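Local coordinates for protein aclacinomycin-N/aclacinomycin-A oxidase (Streptomyces galilaeus, PDB 2IPI) that oxidises the terminal sugar of aclacinomycins in the last two steps of their biosynthesis, using bicovalently attached FAD and molecular oxygen, at residues H63-V68 with A191-A196; D70-A75 with V183-S188; R110-D115 with G130-A135. All coordinates share one frame; numbering follows the deposited sequence.

Contact 1. Residues H63-V68 with A191-A196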
loop_
_atom_site.group_PDB
_atom_site.type_symbol
_atom_site.label_atom_id
_atom_site.label_comp_id
_atom_site.label_asym_id
_atom_site.label_seq_id
_atom_site.Cartn_x
_atom_site.Cartn_y
_atom_site.Cartn_z
ATOM N N HIS A 63 -16.509 18.910 2.247
ATOM C CA HIS A 63 -16.084 19.277 3.603
ATOM C C HIS A 63 -16.864 18.489 4.644
ATOM O O HIS A 63 -16.520 18.487 5.837
ATOM C CB HIS A 63 -16.264 20.776 3.835
ATOM C CG HIS A 63 -15.680 21.621 2.743
ATOM N ND1 HIS A 63 -16.355 21.971 1.586
ATOM C CD2 HIS A 63 -14.458 22.183 2.640
ATOM C CE1 HIS A 63 -15.582 22.705 0.815
ATOM N NE2 HIS A 63 -14.421 22.861 1.431
ATOM N N THR A 64 -17.964 17.811 4.268
ATOM C CA THR A 64 -18.661 16.960 5.241
ATOM C C THR A 64 -19.340 15.790 4.529
ATOM O O THR A 64 -19.595 15.845 3.323
ATOM C CB THR A 64 -19.757 17.650 6.090
ATOM O OG1 THR A 64 -20.788 18.100 5.189
ATOM C CG2 THR A 64 -19.287 18.889 6.827
ATOM N N ALA A 65 -19.656 14.751 5.299
ATOM C CA ALA A 65 -20.300 13.552 4.775
ATOM C C ALA A 65 -21.598 13.935 4.081
ATOM O O ALA A 65 -21.932 13.425 3.008
ATOM C CB ALA A 65 -20.530 12.548 5.880
ATOM N N ASP A 66 -22.327 14.869 4.692
ATOM C CA ASP A 66 -23.591 15.314 4.099
ATOM C C ASP A 66 -23.310 15.949 2.744
ATOM O O ASP A 66 -24.109 15.853 1.811
ATOM C CB ASP A 66 -24.342 16.303 4.988
ATOM C CG ASP A 66 -24.614 15.797 6.391
ATOM O OD1 ASP A 66 -24.759 14.574 6.597
ATOM O OD2 ASP A 66 -24.681 16.635 7.315
ATOM N N GLN A 67 -22.147 16.607 2.652
ATOM C CA GLN A 67 -21.758 17.209 1.368
ATOM C C GLN A 67 -21.447 16.085 0.393
ATOM O O GLN A 67 -21.712 16.137 -0.809
ATOM C CB GLN A 67 -20.579 18.172 1.530
ATOM C CG GLN A 67 -20.885 19.329 2.473
ATOM C CD GLN A 67 -19.852 20.426 2.536
ATOM O OE1 GLN A 67 -18.967 20.527 1.685
ATOM N NE2 GLN A 67 -19.981 21.261 3.569
ATOM N N VAL A 68 -20.897 14.994 0.940
ATOM C CA VAL A 68 -20.564 13.882 0.046
ATOM C C VAL A 68 -21.861 13.291 -0.510
ATOM O O VAL A 68 -21.934 12.993 -1.708
ATOM C CB VAL A 68 -19.715 12.802 0.711
ATOM C CG1 VAL A 68 -19.379 11.732 -0.324
ATOM C CG2 VAL A 68 -18.420 13.343 1.304
ATOM N N ALA A 191 -28.303 8.160 -2.471
ATOM C CA ALA A 191 -27.097 8.238 -1.640
ATOM C C ALA A 191 -27.485 8.273 -0.162
ATOM O O ALA A 191 -28.471 8.919 0.203
ATOM C CB ALA A 191 -26.258 9.449 -1.997
ATOM N N ARG A 192 -26.717 7.593 0.684
ATOM C CA ARG A 192 -26.990 7.541 2.111
ATOM C C ARG A 192 -25.712 7.429 2.942
ATOM O O ARG A 192 -24.737 6.794 2.566
ATOM C CB ARG A 192 -27.911 6.364 2.469
ATOM C CG ARG A 192 -28.134 5.334 1.379
ATOM C CD ARG A 192 -29.582 4.949 1.192
ATOM N NE ARG A 192 -30.547 6.033 1.378
ATOM C CZ ARG A 192 -31.681 5.931 2.067
ATOM N NH1 ARG A 192 -32.006 4.781 2.651
ATOM N NH2 ARG A 192 -32.495 6.973 2.180
ATOM N N LYS A 193 -25.719 8.032 4.134
ATOM C CA LYS A 193 -24.541 7.820 4.991
ATOM C C LYS A 193 -24.796 6.726 6.014
ATOM O O LYS A 193 -25.855 6.678 6.673
ATOM C CB LYS A 193 -24.176 9.170 5.613
ATOM C CG LYS A 193 -22.881 9.114 6.412
ATOM C CD LYS A 193 -22.924 10.203 7.498
ATOM C CE LYS A 193 -24.297 10.875 7.504
ATOM N NZ LYS A 193 -25.328 10.079 8.232
ATOM N N VAL A 194 -23.834 5.809 6.133
ATOM C CA VAL A 194 -23.942 4.611 6.942
ATOM C C VAL A 194 -22.692 4.426 7.812
ATOM O O VAL A 194 -21.595 4.833 7.426
ATOM C CB VAL A 194 -24.104 3.311 6.137
ATOM C CG1 VAL A 194 -25.167 3.461 5.059
ATOM C CG2 VAL A 194 -22.774 2.890 5.523
ATOM N N VAL A 195 -22.911 3.786 8.964
ATOM C CA VAL A 195 -21.794 3.462 9.846
ATOM C C VAL A 195 -21.680 1.952 9.973
ATOM O O VAL A 195 -22.645 1.222 10.191
ATOM C CB VAL A 195 -21.925 4.136 11.225
ATOM C CG1 VAL A 195 -21.041 3.498 12.283
ATOM C CG2 VAL A 195 -21.581 5.615 11.079
ATOM N N ALA A 196 -20.433 1.494 9.853
ATOM C CA ALA A 196 -20.140 0.075 9.885
ATOM C C ALA A 196 -19.017 -0.199 10.873
ATOM O O ALA A 196 -17.945 0.392 10.760
ATOM C CB ALA A 196 -19.804 -0.383 8.479
#
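Ala65 and Lys193 have the nearest CA atoms of the two segments, 7.1 Å apart, where the first turn of helix 65-78 passes strand 191-197. Across this distance both CB atoms point at the opposing segment, and the methyl of Ala65 meets the aliphatic part of the lysine: Ala65 CB lies 3.7 Å from Lys193 CD and 4.2 Å from Lys193 CG. Lys193 first runs out from the strand, with CG opposite its backbone N (chi1 -174°), and then doubles back at a nearly eclipsed chi3 of 6°. This bend brings CE beside Asp66, the next helix residue, with Asp66 OD1 3.8 Å from Lys193 CE. The strand is the outermost one, on its side, of the five-stranded antiparallel sheet in the PCMH-type FAD-binding domain, and its inner neighbour is strand 177-185. Asp66 and Lys193 have opposite charges, yet Asp66 OD1 stays 4.8 Å from Lys193 NZ, so any attraction is probably a loose one at the surface. At the helix start Thr64 is the N-cap, its OG1 accepting from Gln67 N at 3.2 Å. The amide of Gln67 reaches back to His63: OE1 takes His63 ND1 on an in-plane lone pair at 3.0 Å, while the backbone N of His63 donates to the same oxygen from above the carbonyl plane.

Contact 2. Residues D70-A75 with V183-S188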
loop_
_atom_site.group_PDB
_atom_site.type_symbol
_atom_site.label_atom_id
_atom_site.label_comp_id
_atom_site.label_asym_id
_atom_site.label_seq_id
_atom_site.Cartn_x
_atom_site.Cartn_y
_atom_site.Cartn_z
ATOM N N ASP A 70 -24.631 14.831 -1.112
ATOM C CA ASP A 70 -25.124 15.780 -2.100
ATOM C C ASP A 70 -24.379 15.609 -3.419
ATOM O O ASP A 70 -25.005 15.526 -4.474
ATOM C CB ASP A 70 -24.999 17.159 -1.484
ATOM C CG ASP A 70 -25.024 18.365 -2.372
ATOM O OD1 ASP A 70 -25.387 18.206 -3.554
ATOM O OD2 ASP A 70 -24.678 19.467 -1.883
ATOM N N ALA A 71 -23.055 15.566 -3.354
ATOM C CA ALA A 71 -22.230 15.456 -4.541
ATOM C C ALA A 71 -22.535 14.195 -5.342
ATOM O O ALA A 71 -22.647 14.310 -6.567
ATOM C CB ALA A 71 -20.750 15.466 -4.165
ATOM N N VAL A 72 -22.649 13.075 -4.647
ATOM C CA VAL A 72 -23.037 11.819 -5.300
ATOM C C VAL A 72 -24.382 11.937 -5.999
ATOM O O VAL A 72 -24.632 11.548 -7.151
ATOM C CB VAL A 72 -23.118 10.676 -4.287
ATOM C CG1 VAL A 72 -23.520 9.381 -4.993
ATOM C CG2 VAL A 72 -21.804 10.467 -3.536
ATOM N N ASN A 73 -25.335 12.502 -5.255
ATOM C CA ASN A 73 -26.677 12.612 -5.843
ATOM C C ASN A 73 -26.618 13.518 -7.065
ATOM O O ASN A 73 -27.278 13.248 -8.082
ATOM C CB ASN A 73 -27.695 13.108 -4.825
ATOM C CG ASN A 73 -28.016 12.077 -3.760
ATOM O OD1 ASN A 73 -28.087 10.867 -3.996
ATOM N ND2 ASN A 73 -28.210 12.579 -2.541
ATOM N N GLN A 74 -25.834 14.589 -7.035
ATOM C CA GLN A 74 -25.770 15.480 -8.200
ATOM C C GLN A 74 -25.107 14.827 -9.399
ATOM O O GLN A 74 -25.470 15.026 -10.566
ATOM C CB GLN A 74 -25.046 16.767 -7.805
ATOM C CG GLN A 74 -25.879 17.664 -6.882
ATOM C CD GLN A 74 -25.287 19.064 -6.779
ATOM O OE1 GLN A 74 -24.777 19.621 -7.762
ATOM N NE2 GLN A 74 -25.370 19.656 -5.585
ATOM N N ALA A 75 -24.075 14.004 -9.179
ATOM C CA ALA A 75 -23.443 13.353 -10.323
ATOM C C ALA A 75 -24.312 12.251 -10.905
ATOM O O ALA A 75 -24.342 12.002 -12.125
ATOM C CB ALA A 75 -22.086 12.764 -9.938
ATOM N N VAL A 183 -20.336 6.656 2.421
ATOM C CA VAL A 183 -21.511 7.057 1.643
ATOM C C VAL A 183 -21.700 5.987 0.554
ATOM O O VAL A 183 -20.828 5.781 -0.293
ATOM C CB VAL A 183 -21.411 8.462 1.053
ATOM C CG1 VAL A 183 -22.545 8.758 0.083
ATOM C CG2 VAL A 183 -21.425 9.520 2.161
ATOM N N VAL A 184 -22.841 5.325 0.626
ATOM C CA VAL A 184 -23.295 4.274 -0.276
ATOM C C VAL A 184 -24.554 4.688 -1.038
ATOM O O VAL A 184 -25.168 5.709 -0.725
ATOM C CB VAL A 184 -23.559 3.005 0.538
ATOM C CG1 VAL A 184 -22.260 2.490 1.166
ATOM C CG2 VAL A 184 -24.583 3.241 1.636
ATOM N N VAL A 185 -24.921 3.939 -2.080
ATOM C CA VAL A 185 -26.092 4.273 -2.889
ATOM C C VAL A 185 -27.040 3.066 -2.914
ATOM O O VAL A 185 -26.600 1.930 -3.090
ATOM C CB VAL A 185 -25.742 4.705 -4.320
ATOM C CG1 VAL A 185 -27.003 4.826 -5.175
ATOM C CG2 VAL A 185 -24.966 6.019 -4.320
ATOM N N ASP A 186 -28.301 3.383 -2.700
ATOM C CA ASP A 186 -29.476 2.568 -2.644
ATOM C C ASP A 186 -29.776 1.809 -3.935
ATOM O O ASP A 186 -29.390 2.313 -4.977
ATOM C CB ASP A 186 -30.717 3.463 -2.399
ATOM C CG ASP A 186 -31.255 3.155 -1.012
ATOM O OD1 ASP A 186 -30.910 2.062 -0.507
ATOM O OD2 ASP A 186 -31.991 3.995 -0.471
ATOM N N ALA A 187 -30.469 0.689 -3.816
ATOM C CA ALA A 187 -31.071 0.025 -4.968
ATOM C C ALA A 187 -32.044 0.978 -5.668
ATOM O O ALA A 187 -32.167 0.934 -6.894
ATOM C CB ALA A 187 -31.779 -1.258 -4.562
ATOM N N SER A 188 -32.706 1.816 -4.900
ATOM C CA SER A 188 -33.643 2.852 -5.289
ATOM C C SER A 188 -32.989 4.086 -5.902
ATOM O O SER A 188 -33.679 4.967 -6.420
ATOM C CB SER A 188 -34.449 3.275 -4.053
ATOM O OG SER A 188 -33.801 4.324 -3.354
#
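Val72 faces Val183 and Val185 where helix 65-78 lies against the antiparallel sheet of the PCMH-type FAD-binding domain, and these three buried valines make the whole contact. The nearest CA atoms, those of Val72 and Val185, are 8.5 Å apart, so the space is bridged by side chains. On the strand the usual alternation decides who takes part: Val183 and Val185 both point to the helix, while Val184 between them points away and packs on Arg192 and Val194 of the neighbouring strand 191-197. Val72 splits its two methyls between the two strand residues. With CG1 opposite its backbone N (chi1 -180°), that branch reaches Val185, and CG2 turns to Val183. The valine branches run past one another in opposite directions. Neighbouring side chains add to the patch: Ile82 of strand 82-85 and Ala191 also touch Val72, while Val68 and Val69 lean on Val183 and Met76 on Val185. Beside this apolar patch Asn73 makes a polar tie to the edge strand, its OD1 accepting from Ala191 N. Of the two methyl contacts, the one with Val185 is the closer: Val72 CG1 to Val185 CG2 measures 3.7 Å, against 4.1 Å from Val72 CG2 to Val183 CG1.

Contact 3. Residues R110-D115 with G130-A135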
loop_
_atom_site.group_PDB
_atom_site.type_symbol
_atom_site.label_atom_id
_atom_site.label_comp_id
_atom_site.label_asym_id
_atom_site.label_seq_id
_atom_site.Cartn_x
_atom_site.Cartn_y
_atom_site.Cartn_z
ATOM N N ARG A 110 -9.434 16.408 6.736
ATOM C CA ARG A 110 -8.269 15.766 7.312
ATOM C C ARG A 110 -8.232 15.904 8.847
ATOM O O ARG A 110 -7.135 15.901 9.412
ATOM C CB ARG A 110 -6.918 16.308 6.865
ATOM C CG ARG A 110 -6.649 16.742 5.452
ATOM C CD ARG A 110 -5.210 17.275 5.364
ATOM N NE ARG A 110 -4.993 17.973 4.129
ATOM C CZ ARG A 110 -4.054 18.002 3.227
ATOM N NH1 ARG A 110 -2.938 17.280 3.308
ATOM N NH2 ARG A 110 -4.277 18.820 2.205
ATOM N N GLN A 111 -9.395 16.000 9.437
ATOM C CA GLN A 111 -9.580 16.042 10.883
ATOM C C GLN A 111 -9.171 14.724 11.530
ATOM O O GLN A 111 -9.432 13.622 11.068
ATOM C CB GLN A 111 -11.035 16.369 11.226
ATOM N N VAL A 112 -8.470 14.844 12.652
ATOM C CA VAL A 112 -8.078 13.681 13.427
ATOM C C VAL A 112 -8.245 13.979 14.906
ATOM O O VAL A 112 -7.757 15.006 15.378
ATOM C CB VAL A 112 -6.607 13.268 13.205
ATOM C CG1 VAL A 112 -6.424 11.841 13.706
ATOM C CG2 VAL A 112 -6.167 13.396 11.750
ATOM N N PHE A 113 -8.928 13.085 15.614
ATOM C CA PHE A 113 -9.130 13.320 17.042
ATOM C C PHE A 113 -9.490 12.002 17.706
ATOM O O PHE A 113 -9.666 10.994 17.031
ATOM C CB PHE A 113 -10.210 14.370 17.246
ATOM C CG PHE A 113 -11.574 14.054 16.648
ATOM C CD1 PHE A 113 -12.534 13.375 17.378
ATOM C CD2 PHE A 113 -11.889 14.439 15.366
ATOM C CE1 PHE A 113 -13.767 13.092 16.831
ATOM C CE2 PHE A 113 -13.127 14.168 14.804
ATOM C CZ PHE A 113 -14.086 13.496 15.540
ATOM N N TYR A 114 -9.576 11.982 19.019
ATOM C CA TYR A 114 -10.064 10.859 19.778
ATOM C C TYR A 114 -11.516 11.078 20.171
ATOM O O TYR A 114 -11.928 12.206 20.444
ATOM C CB TYR A 114 -9.220 10.700 21.047
ATOM C CG TYR A 114 -9.748 9.622 21.958
ATOM C CD1 TYR A 114 -9.794 8.286 21.570
ATOM C CD2 TYR A 114 -10.200 9.981 23.218
ATOM C CE1 TYR A 114 -10.286 7.332 22.434
ATOM C CE2 TYR A 114 -10.686 9.025 24.079
ATOM C CZ TYR A 114 -10.733 7.702 23.683
ATOM O OH TYR A 114 -11.221 6.779 24.570
ATOM N N ASP A 115 -12.324 10.028 20.225
ATOM C CA ASP A 115 -13.660 10.216 20.784
ATOM C C ASP A 115 -13.813 9.394 22.057
ATOM O O ASP A 115 -13.911 8.168 21.984
ATOM C CB ASP A 115 -14.759 9.828 19.810
ATOM C CG ASP A 115 -16.130 10.223 20.328
ATOM O OD1 ASP A 115 -16.864 10.830 19.517
ATOM O OD2 ASP A 115 -16.500 9.953 21.481
ATOM N N GLY A 130 1.504 11.325 7.042
ATOM C CA GLY A 130 2.371 12.204 7.826
ATOM C C GLY A 130 1.592 12.993 8.857
ATOM O O GLY A 130 2.000 13.125 10.012
ATOM N N GLU A 131 0.432 13.517 8.450
ATOM C CA GLU A 131 -0.383 14.272 9.405
ATOM C C GLU A 131 -0.941 13.340 10.464
ATOM O O GLU A 131 -0.908 13.670 11.657
ATOM C CB GLU A 131 -1.498 15.048 8.696
ATOM C CG GLU A 131 -0.933 16.223 7.916
ATOM C CD GLU A 131 -1.914 16.846 6.952
ATOM O OE1 GLU A 131 -3.018 16.287 6.795
ATOM O OE2 GLU A 131 -1.526 17.895 6.388
ATOM N N THR A 132 -1.440 12.165 10.076
ATOM C CA THR A 132 -2.053 11.351 11.140
ATOM C C THR A 132 -0.991 10.917 12.149
ATOM O O THR A 132 -1.199 11.023 13.364
ATOM C CB THR A 132 -2.847 10.137 10.644
ATOM O OG1 THR A 132 -1.964 9.122 10.177
ATOM C CG2 THR A 132 -3.742 10.593 9.496
ATOM N N TYR A 133 0.154 10.490 11.627
ATOM C CA TYR A 133 1.288 10.122 12.457
ATOM C C TYR A 133 1.608 11.215 13.481
ATOM O O TYR A 133 1.829 10.918 14.661
ATOM C CB TYR A 133 2.521 9.855 11.586
ATOM C CG TYR A 133 2.503 8.539 10.832
ATOM C CD1 TYR A 133 2.995 8.427 9.534
ATOM C CD2 TYR A 133 1.989 7.395 11.410
ATOM C CE1 TYR A 133 2.965 7.216 8.861
ATOM C CE2 TYR A 133 1.950 6.177 10.761
ATOM C CZ TYR A 133 2.449 6.094 9.470
ATOM O OH TYR A 133 2.405 4.881 8.824
ATOM N N ARG A 134 1.628 12.455 13.003
ATOM C CA ARG A 134 2.013 13.557 13.892
ATOM C C ARG A 134 0.926 13.808 14.921
ATOM O O ARG A 134 1.177 13.924 16.129
ATOM C CB ARG A 134 2.374 14.791 13.069
ATOM C CG ARG A 134 1.221 15.505 12.404
ATOM C CD ARG A 134 1.697 16.827 11.800
ATOM N NE ARG A 134 0.604 17.805 11.769
ATOM C CZ ARG A 134 0.060 18.282 12.874
ATOM N NH1 ARG A 134 0.502 17.885 14.061
ATOM N NH2 ARG A 134 -0.930 19.155 12.800
ATOM N N ALA A 135 -0.335 13.876 14.484
ATOM C CA ALA A 135 -1.400 14.105 15.455
ATOM C C ALA A 135 -1.503 12.990 16.488
ATOM O O ALA A 135 -1.594 13.254 17.692
ATOM C CB ALA A 135 -2.717 14.307 14.713
#
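Val112 packs on Thr132 and Ala135 where helix 129-140 packs against the start of strand 112-115, an outermost strand of the antiparallel sheet in the PCMH-type FAD-binding domain. This is the better packed part: Val112 CG2 lies 4.3 Å from Thr132 CG2, and Val112 CB is at the same 4.3 Å from Ala135 CB, so the valine sits against two residues one helical turn apart. Thr132 offers its methyl here because chi1 of 73° leaves OG1 to bond back to Leu129 O within its own helix. Val123 of the adjoining strand touches Val112 as well. The other end, at the surface, is looser and held by charge. Arg110 and Glu131 are extended chains that meet at a slant, their guanidinium and carboxylate planes 53° apart, and the modelled approach of the arginine's aliphatic part is too close to be trusted. Each also has a weak hydrogen bond to a backbone atom three residues earlier in the chain, Arg110 NE to Ser107 O and Glu131 OE1 from Thr128 N. Their salt bridge is purely electrostatic: Glu131 OE2 is 3.4 Å from Arg110 NH1 but far off the plane of the guanidinium, with no N-H directed to it.

Contacts 1 and 2 belong to one interface, about two helical turns apart on helix 65-78, which packs against neighbouring strands 191-197 and 177-185; their centres are about 10 Å apart. The strands join them directly, through a backbone hydrogen bond from Arg192 N to Val184 O (2.8 Å) and a salt bridge from Arg192 NE to Asp186 OD2 (3.1 Å). Contact 3 uses the opposite edge of the same sheet; its nearest atoms stay about 7 Å from contact 1 and about 15 Å from contact 2. None of the three lies at an annotated site, though the side chains of Ala65, Val183 and Arg110 come within about 11, 9 and 10 Å of the FAD. The flavin is tethered elsewhere, by His89 and Cys149.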